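Local coordinates for calcium-regulated actin-bundling protein (Dictyostelium discoideum, PDB 4X3N) that binds and bundles actin filaments under calcium regulation and may help to shape and reorganise filopodia and pseudopodia during cell movement, at residues H180-V193 with L241-Y255. Numbering follows the deposited sequence.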
loop_
_atom_site.group_PDB
_atom_site.type_symbol
_atom_site.label_atom_id
_atom_site.label_comp_id
_atom_site.label_asym_id
_atom_site.label_seq_id
_atom_site.Cartn_x
_atom_site.Cartn_y
_atom_site.Cartn_z
ATOM N N HIS A 180 23.999 -2.431 23.808
ATOM C CA HIS A 180 25.109 -3.255 24.282
ATOM C C HIS A 180 24.884 -4.701 23.977
ATOM O O HIS A 180 23.753 -5.144 23.977
ATOM C CB HIS A 180 25.271 -3.115 25.778
ATOM C CG HIS A 180 25.584 -1.721 26.201
ATOM N ND1 HIS A 180 24.782 -1.003 27.068
ATOM C CD2 HIS A 180 26.579 -0.887 25.829
ATOM C CE1 HIS A 180 25.296 0.197 27.247
ATOM N NE2 HIS A 180 26.379 0.296 26.494
ATOM N N PRO A 181 25.966 -5.454 23.770
ATOM C CA PRO A 181 25.809 -6.853 23.355
ATOM C C PRO A 181 25.100 -7.744 24.383
ATOM O O PRO A 181 24.444 -8.720 23.984
ATOM C CB PRO A 181 27.252 -7.349 23.085
ATOM C CG PRO A 181 28.140 -6.157 23.155
ATOM C CD PRO A 181 27.382 -5.005 23.781
ATOM N N GLU A 182 25.255 -7.458 25.672
ATOM C CA GLU A 182 24.602 -8.286 26.669
ATOM C C GLU A 182 23.099 -8.073 26.558
ATOM O O GLU A 182 22.294 -9.001 26.783
ATOM C CB GLU A 182 25.071 -7.970 28.078
ATOM C CG GLU A 182 26.538 -8.379 28.332
ATOM C CD GLU A 182 27.573 -7.292 27.920
ATOM O OE1 GLU A 182 27.272 -6.347 27.109
ATOM O OE2 GLU A 182 28.709 -7.399 28.438
ATOM N N ILE A 183 22.736 -6.846 26.227
ATOM C CA ILE A 183 21.331 -6.499 26.051
ATOM C C ILE A 183 20.797 -7.136 24.769
ATOM O O ILE A 183 19.751 -7.759 24.807
ATOM C CB ILE A 183 21.141 -4.976 26.103
ATOM C CG1 ILE A 183 21.448 -4.492 27.535
ATOM C CG2 ILE A 183 19.742 -4.574 25.658
ATOM C CD1 ILE A 183 21.392 -2.994 27.732
ATOM N N LYS A 184 21.538 -7.053 23.669
ATOM C CA LYS A 184 21.082 -7.655 22.455
ATOM C C LYS A 184 20.883 -9.130 22.688
ATOM O O LYS A 184 19.879 -9.690 22.280
ATOM C CB LYS A 184 22.058 -7.427 21.313
ATOM C CG LYS A 184 21.600 -7.942 19.962
ATOM C CD LYS A 184 22.661 -7.632 18.926
ATOM C CE LYS A 184 22.195 -8.017 17.546
ATOM N NZ LYS A 184 23.325 -8.573 16.745
ATOM N N LYS A 185 21.798 -9.759 23.389
ATOM C CA LYS A 185 21.679 -11.202 23.677
ATOM C C LYS A 185 20.403 -11.525 24.379
ATOM O O LYS A 185 19.723 -12.479 24.037
ATOM C CB LYS A 185 22.853 -11.680 24.520
ATOM C CG LYS A 185 24.074 -12.001 23.658
ATOM C CD LYS A 185 25.258 -12.470 24.522
ATOM C CE LYS A 185 26.460 -13.009 23.704
ATOM N NZ LYS A 185 27.037 -11.998 22.779
ATOM N N ALA A 186 20.085 -10.729 25.389
ATOM C CA ALA A 186 18.928 -10.943 26.174
ATOM C C ALA A 186 17.660 -10.679 25.356
ATOM O O ALA A 186 16.697 -11.443 25.450
ATOM C CB ALA A 186 18.983 -10.012 27.401
ATOM N N ARG A 187 17.653 -9.619 24.530
ATOM C CA ARG A 187 16.489 -9.375 23.650
ATOM C C ARG A 187 16.243 -10.604 22.713
ATOM O O ARG A 187 15.143 -11.102 22.546
ATOM C CB ARG A 187 16.748 -8.151 22.768
ATOM C CG ARG A 187 15.612 -7.908 21.795
ATOM C CD ARG A 187 15.669 -6.554 21.115
ATOM N NE ARG A 187 16.944 -6.223 20.510
ATOM C CZ ARG A 187 17.361 -6.686 19.330
ATOM N NH1 ARG A 187 16.685 -7.582 18.628
ATOM N NH2 ARG A 187 18.497 -6.266 18.864
ATOM N N LEU A 188 17.297 -11.070 22.100
ATOM C CA LEU A 188 17.171 -12.207 21.200
ATOM C C LEU A 188 16.822 -13.480 21.919
ATOM O O LEU A 188 16.127 -14.320 21.354
ATOM C CB LEU A 188 18.465 -12.419 20.402
ATOM C CG LEU A 188 18.816 -11.264 19.479
ATOM C CD1 LEU A 188 20.218 -11.460 18.870
ATOM C CD2 LEU A 188 17.755 -11.152 18.413
ATOM N N ALA A 189 17.275 -13.650 23.151
ATOM C CA ALA A 189 16.808 -14.780 23.913
ATOM C C ALA A 189 15.296 -14.710 24.177
ATOM O O ALA A 189 14.564 -15.707 24.140
ATOM C CB ALA A 189 17.565 -14.859 25.229
ATOM N N LEU A 190 14.823 -13.520 24.500
ATOM C CA LEU A 190 13.373 -13.307 24.591
ATOM C C LEU A 190 12.653 -13.595 23.255
ATOM O O LEU A 190 11.618 -14.225 23.251
ATOM C CB LEU A 190 13.067 -11.919 25.138
ATOM C CG LEU A 190 13.256 -11.768 26.663
ATOM C CD1 LEU A 190 13.400 -10.332 27.112
ATOM C CD2 LEU A 190 12.181 -12.471 27.445
ATOM N N GLU A 191 13.227 -13.215 22.119
ATOM C CA GLU A 191 12.591 -13.480 20.856
ATOM C C GLU A 191 12.576 -14.995 20.616
ATOM O O GLU A 191 11.644 -15.538 20.042
ATOM C CB GLU A 191 13.254 -12.727 19.686
ATOM C CG GLU A 191 12.686 -13.115 18.333
ATOM C CD GLU A 191 11.135 -13.013 18.245
ATOM O OE1 GLU A 191 10.527 -12.182 18.990
ATOM O OE2 GLU A 191 10.519 -13.777 17.440
ATOM N N GLU A 192 13.601 -15.689 21.053
ATOM C CA GLU A 192 13.577 -17.133 20.935
ATOM C C GLU A 192 12.437 -17.756 21.824
ATOM O O GLU A 192 11.855 -18.743 21.462
ATOM C CB GLU A 192 14.970 -17.658 21.268
ATOM C CG GLU A 192 15.069 -19.157 21.461
ATOM C CD GLU A 192 14.790 -19.945 20.214
ATOM O OE1 GLU A 192 14.995 -19.386 19.144
ATOM O OE2 GLU A 192 14.345 -21.109 20.332
ATOM N N VAL A 193 12.097 -17.184 22.972
ATOM C CA VAL A 193 10.912 -17.635 23.656
ATOM C C VAL A 193 9.678 -17.459 22.772
ATOM O O VAL A 193 8.822 -18.339 22.734
ATOM C CB VAL A 193 10.688 -16.924 24.991
ATOM C CG1 VAL A 193 9.378 -17.341 25.619
ATOM C CG2 VAL A 193 11.840 -17.138 25.958
ATOM N N LEU A 241 12.776 -20.367 28.180
ATOM C CA LEU A 241 12.451 -19.408 29.279
ATOM C C LEU A 241 13.613 -19.262 30.286
ATOM O O LEU A 241 13.845 -18.182 30.838
ATOM C CB LEU A 241 11.206 -19.853 30.059
ATOM C CG LEU A 241 9.844 -19.632 29.426
ATOM C CD1 LEU A 241 8.734 -20.377 30.183
ATOM C CD2 LEU A 241 9.559 -18.127 29.350
ATOM N N ILE A 242 14.362 -20.342 30.487
ATOM C CA ILE A 242 15.491 -20.329 31.410
ATOM C C ILE A 242 16.605 -19.566 30.744
ATOM O O ILE A 242 17.237 -18.720 31.368
ATOM C CB ILE A 242 15.908 -21.765 31.786
ATOM C CG1 ILE A 242 14.769 -22.415 32.558
ATOM C CG2 ILE A 242 17.201 -21.758 32.593
ATOM C CD1 ILE A 242 15.018 -23.868 32.912
ATOM N N SER A 243 16.823 -19.812 29.453
ATOM C CA SER A 243 17.885 -19.100 28.791
ATOM C C SER A 243 17.608 -17.644 28.837
ATOM O O SER A 243 18.537 -16.860 29.004
ATOM C CB SER A 243 18.046 -19.475 27.354
ATOM O OG SER A 243 18.082 -20.873 27.328
ATOM N N ALA A 244 16.363 -17.280 28.542
ATOM C CA ALA A 244 16.009 -15.826 28.498
ATOM C C ALA A 244 16.324 -15.203 29.822
ATOM O O ALA A 244 16.875 -14.098 29.903
ATOM C CB ALA A 244 14.537 -15.613 28.207
ATOM N N GLU A 245 15.894 -15.896 30.869
ATOM C CA GLU A 245 16.023 -15.379 32.216
ATOM C C GLU A 245 17.452 -15.158 32.612
ATOM O O GLU A 245 17.802 -14.138 33.231
ATOM C CB GLU A 245 15.336 -16.314 33.233
ATOM C CG GLU A 245 15.520 -15.793 34.654
ATOM C CD GLU A 245 14.484 -16.319 35.656
ATOM O OE1 GLU A 245 13.591 -17.100 35.325
ATOM O OE2 GLU A 245 14.564 -15.959 36.822
ATOM N N ALA A 246 18.305 -16.103 32.243
ATOM C CA ALA A 246 19.731 -15.975 32.509
ATOM C C ALA A 246 20.306 -14.835 31.722
ATOM O O ALA A 246 21.173 -14.092 32.183
ATOM C CB ALA A 246 20.483 -17.275 32.177
ATOM N N ALA A 247 19.888 -14.690 30.499
ATOM C CA ALA A 247 20.470 -13.643 29.718
ATOM C C ALA A 247 19.978 -12.270 30.266
ATOM O O ALA A 247 20.742 -11.302 30.347
ATOM C CB ALA A 247 20.063 -13.801 28.276
ATOM N N VAL A 248 18.704 -12.187 30.594
ATOM C CA VAL A 248 18.141 -10.904 31.158
ATOM C C VAL A 248 18.890 -10.500 32.434
ATOM O O VAL A 248 19.370 -9.358 32.547
ATOM C CB VAL A 248 16.637 -11.035 31.393
ATOM C CG1 VAL A 248 16.101 -9.939 32.285
ATOM C CG2 VAL A 248 15.937 -10.973 30.035
ATOM N N ARG A 249 19.044 -11.461 33.351
ATOM C CA ARG A 249 19.876 -11.278 34.560
ATOM C C ARG A 249 21.274 -10.745 34.277
ATOM O O ARG A 249 21.673 -9.738 34.861
ATOM C CB ARG A 249 20.008 -12.592 35.342
ATOM C CG ARG A 249 18.770 -12.888 36.181
ATOM C CD ARG A 249 19.066 -13.326 37.625
ATOM N NE ARG A 249 19.231 -14.786 37.738
ATOM C CZ ARG A 249 18.245 -15.695 37.653
ATOM N NH1 ARG A 249 16.995 -15.320 37.449
ATOM N NH2 ARG A 249 18.513 -17.001 37.765
ATOM N N THR A 250 22.042 -11.413 33.415
ATOM C CA THR A 250 23.396 -10.918 33.226
ATOM C C THR A 250 23.388 -9.543 32.619
ATOM O O THR A 250 24.162 -8.684 33.041
ATOM C CB THR A 250 24.457 -11.878 32.552
ATOM O OG1 THR A 250 24.789 -11.455 31.237
ATOM C CG2 THR A 250 24.090 -13.299 32.570
ATOM N N ALA A 251 22.495 -9.272 31.676
ATOM C CA ALA A 251 22.320 -7.891 31.180
ATOM C C ALA A 251 21.917 -6.909 32.278
ATOM O O ALA A 251 22.431 -5.812 32.349
ATOM C CB ALA A 251 21.261 -7.844 30.092
ATOM N N SER A 252 21.001 -7.299 33.134
ATOM C CA SER A 252 20.489 -6.378 34.161
ATOM C C SER A 252 21.607 -6.075 35.205
ATOM O O SER A 252 21.916 -4.923 35.506
ATOM C CB SER A 252 19.249 -7.007 34.808
ATOM O OG SER A 252 18.241 -7.330 33.806
ATOM N N LYS A 253 22.257 -7.123 35.711
ATOM C CA LYS A 253 23.415 -6.947 36.592
ATOM C C LYS A 253 24.432 -6.010 36.007
ATOM O O LYS A 253 25.012 -5.207 36.720
ATOM C CB LYS A 253 24.114 -8.282 36.923
ATOM C CG LYS A 253 24.017 -8.761 38.380
ATOM C CD LYS A 253 22.603 -8.681 38.981
ATOM C CE LYS A 253 22.146 -9.970 39.671
ATOM N NZ LYS A 253 21.445 -10.920 38.739
ATOM N N LYS A 254 24.703 -6.135 34.721
ATOM C CA LYS A 254 25.728 -5.316 34.144
ATOM C C LYS A 254 25.302 -3.891 33.952
ATOM O O LYS A 254 26.136 -3.038 34.070
ATOM C CB LYS A 254 26.248 -5.865 32.835
ATOM C CG LYS A 254 27.389 -5.042 32.304
ATOM C CD LYS A 254 28.361 -5.889 31.516
ATOM C CE LYS A 254 29.305 -4.996 30.724
ATOM N NZ LYS A 254 30.383 -5.828 30.149
ATOM N N TYR A 255 24.032 -3.614 33.647
ATOM C CA TYR A 255 23.622 -2.242 33.250
ATOM C C TYR A 255 22.477 -1.613 34.021
ATOM O O TYR A 255 22.125 -0.497 33.742
ATOM C CB TYR A 255 23.189 -2.239 31.794
ATOM C CG TYR A 255 24.286 -2.514 30.864
ATOM C CD1 TYR A 255 25.245 -1.560 30.614
ATOM C CD2 TYR A 255 24.355 -3.724 30.194
ATOM C CE1 TYR A 255 26.252 -1.799 29.724
ATOM C CE2 TYR A 255 25.363 -3.975 29.321
ATOM C CZ TYR A 255 26.310 -3.016 29.086
ATOM O OH TYR A 255 27.340 -3.298 28.210
HETATM O O HOH W 1 22.869 -11.194 28.114
#
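A186 and A189 pack against A244, A247 and A251 where helices 181-211 and 232-255 run antiparallel, an alanine-lined helix pair in the C-terminal F-actin-bundling region. The segment axes approach to 8.1 Å, with 158° between their N-to-C directions. Alanines make this closeness possible: A186 CB lies 3.7 Å from A247 O, and A189 CB lies 3.7 Å from A244 CA. Larger side chains line one flank. L190 divides its methyls, CD1 meeting V248 CG2 and CD2 meeting A244 CB. V193 CG1, anti to the backbone N (chi1 175°), touches L241 CD2, while CG2 reaches A244 CB. M279 of helix 273-290 packs on A186 and L190, so a third helix covers this side.

Polar contacts gather near the start of helix 181-211. A water donates to both E182 O and A247 O, bridging the two backbones. The E182 carboxylate is shared. OE2 forms a salt bridge with K254 NZ at 2.9 Å, and OE1 accepts a 3.2 Å hydrogen bond from Y255 OH. Both donors lie above the carboxylate plane.

The Y255 ring is held on several sides. I183 CD1 touches Y255 CD2, and K254 CG lies over the face opposite H180. The H180 and Y255 rings form an offset, nearly parallel stack, with centroids 4.0 Å apart and planes at 2°. With Y255 replaced by an alanine, E182 OE1 would probably lose its hydroxyl donor and the H180 ring its stacking partner. H180 is the N-cap residue, and its ND1 lies over the rim of the Y255 ring, 3.1 Å from Y255 CE1.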